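Local coordinates for protein D-xylonate dehydratase (Caulobacter crescentus, PDB 5OYN) that catalyses the dehydration of D-xylonate, and of D-gluconate with similar efficiency, using an iron-sulfur cluster and magnesium in the breakdown of D-xylose, at residues 83-87 / 88-92. Sequence-based numbering, arbitrary orientation.
Sequences GIRDA and GGIPM
With CG1 of I84 anti to the carbonyl carbon (chi1 -64°) and the chain running on extended, CD1 comes to 3.7 Å from P91 CB; the CG2 branch of I84, anti to the backbone N, rests on the backbone of G89, 3.4 Å from its C atom. The R85 chain starts away from the strand, then bends at chi3 (-145°), which carries its guanidinium back over P91. The proline ring meets one face of that group with its CD atom, 3.6 Å from R85 NH2, while I90 CD1 approaches R85 NH1 obliquely at 3.9 Å. The chain turns back at G88 and G89. G89 N donates to I84 O over 2.8 Å in a nearly straight bond, tilted out of the carbonyl plane, and G88 N adds weak bonds to I84 O and R85 O. With the positive phi of G88 (107°), which suits a glycine, this is a Schellman motif at the C-terminal end of the helix. The turn is the helix-to-strand link of the beta-alpha-beta unit made by strand 56-61, helix 73-87 and strand 90-95, the last an edge of the parallel four-stranded sheet within this chain. I84 also packs on I57 and I59 of strand 56-61, which lies beside 90-95 in the sheet, and on I254 and V255 of helix 241-259. The R85 guanidinium pairs with E49 and, across the tetramer interface, with D86 of the second subunit. An alanine at R85 is likely to uncover the P91 ring and leave both carboxylates without this partner. D86, on the helix side turned from the strand, hydrogen-bonds Y248 through OD2, which also forms salt bridges with K54 and R85 of the second subunit.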
loop_
_atom_site.group_PDB
_atom_site.type_symbol
_atom_site.label_atom_id
_atom_site.label_comp_id
_atom_site.label_asym_id
_atom_site.label_seq_id
_atom_site.Cartn_x
_atom_site.Cartn_y
_atom_site.Cartn_z
ATOM N N GLY A 83 -9.464 13.754 3.167
ATOM C CA GLY A 83 -10.342 14.728 3.792
ATOM C C GLY A 83 -9.563 15.805 4.520
ATOM O O GLY A 83 -9.773 16.999 4.299
ATOM N N ILE A 84 -8.638 15.387 5.389
ATOM C CA ILE A 84 -7.788 16.312 6.132
ATOM C C ILE A 84 -7.071 17.283 5.204
ATOM O O ILE A 84 -6.973 18.482 5.493
ATOM C CB ILE A 84 -6.782 15.520 6.977
ATOM C CG1 ILE A 84 -7.509 14.690 8.031
ATOM C CG2 ILE A 84 -5.711 16.447 7.545
ATOM C CD1 ILE A 84 -6.587 13.713 8.756
ATOM N N ARG A 85 -6.544 16.788 4.081
ATOM C CA ARG A 85 -5.735 17.658 3.232
ATOM C C ARG A 85 -6.582 18.631 2.420
ATOM O O ARG A 85 -6.185 19.786 2.227
ATOM C CB ARG A 85 -4.838 16.828 2.311
ATOM C CG ARG A 85 -3.401 16.932 2.745
ATOM C CD ARG A 85 -2.492 16.011 1.997
ATOM N NE ARG A 85 -1.425 15.517 2.862
ATOM C CZ ARG A 85 -0.369 16.237 3.236
ATOM N NH1 ARG A 85 -0.234 17.490 2.817
ATOM N NH2 ARG A 85 0.556 15.701 4.031
ATOM N N ASP A 86 -7.734 18.188 1.915
ATOM C CA ASP A 86 -8.607 19.120 1.207
ATOM C C ASP A 86 -9.005 20.258 2.122
ATOM O O ASP A 86 -9.070 21.422 1.707
ATOM C CB ASP A 86 -9.855 18.406 0.680
ATOM C CG ASP A 86 -9.610 17.701 -0.641
ATOM O OD1 ASP A 86 -8.425 17.424 -0.962
ATOM O OD2 ASP A 86 -10.599 17.430 -1.362
ATOM N N ALA A 87 -9.218 19.939 3.383
ATOM C CA ALA A 87 -9.767 20.870 4.344
ATOM C C ALA A 87 -8.693 21.697 5.036
ATOM O O ALA A 87 -9.034 22.636 5.767
ATOM C CB ALA A 87 -10.610 20.094 5.367
ATOM N N GLY A 88 -7.421 21.371 4.839
ATOM C CA GLY A 88 -6.332 22.219 5.267
ATOM C C GLY A 88 -5.514 21.783 6.463
ATOM O O GLY A 88 -4.850 22.625 7.056
ATOM N N GLY A 89 -5.550 20.507 6.843
ATOM C CA GLY A 89 -4.678 19.978 7.864
ATOM C C GLY A 89 -3.584 19.098 7.273
ATOM O O GLY A 89 -3.486 18.867 6.065
ATOM N N ILE A 90 -2.743 18.605 8.171
ATOM C CA ILE A 90 -1.635 17.720 7.836
ATOM C C ILE A 90 -1.871 16.409 8.581
ATOM O O ILE A 90 -1.851 16.389 9.815
ATOM C CB ILE A 90 -0.274 18.330 8.222
ATOM C CG1 ILE A 90 -0.063 19.681 7.530
ATOM C CG2 ILE A 90 0.859 17.372 7.915
ATOM C CD1 ILE A 90 0.274 19.572 6.058
ATOM N N PRO A 91 -2.097 15.293 7.899
ATOM C CA PRO A 91 -2.371 14.046 8.619
ATOM C C PRO A 91 -1.098 13.366 9.102
ATOM O O PRO A 91 -0.014 13.520 8.530
ATOM C CB PRO A 91 -3.103 13.192 7.579
ATOM C CG PRO A 91 -2.688 13.749 6.248
ATOM C CD PRO A 91 -2.078 15.107 6.438
ATOM N N MET A 92 -1.254 12.612 10.188
ATOM C CA MET A 92 -0.192 11.818 10.812
ATOM C C MET A 92 -0.868 10.546 11.310
ATOM O O MET A 92 -1.561 10.571 12.336
ATOM C CB MET A 92 0.478 12.543 11.977
ATOM C CG MET A 92 1.458 13.591 11.590
ATOM S SD MET A 92 3.063 12.915 11.168
ATOM C CE MET A 92 3.985 14.440 10.883
#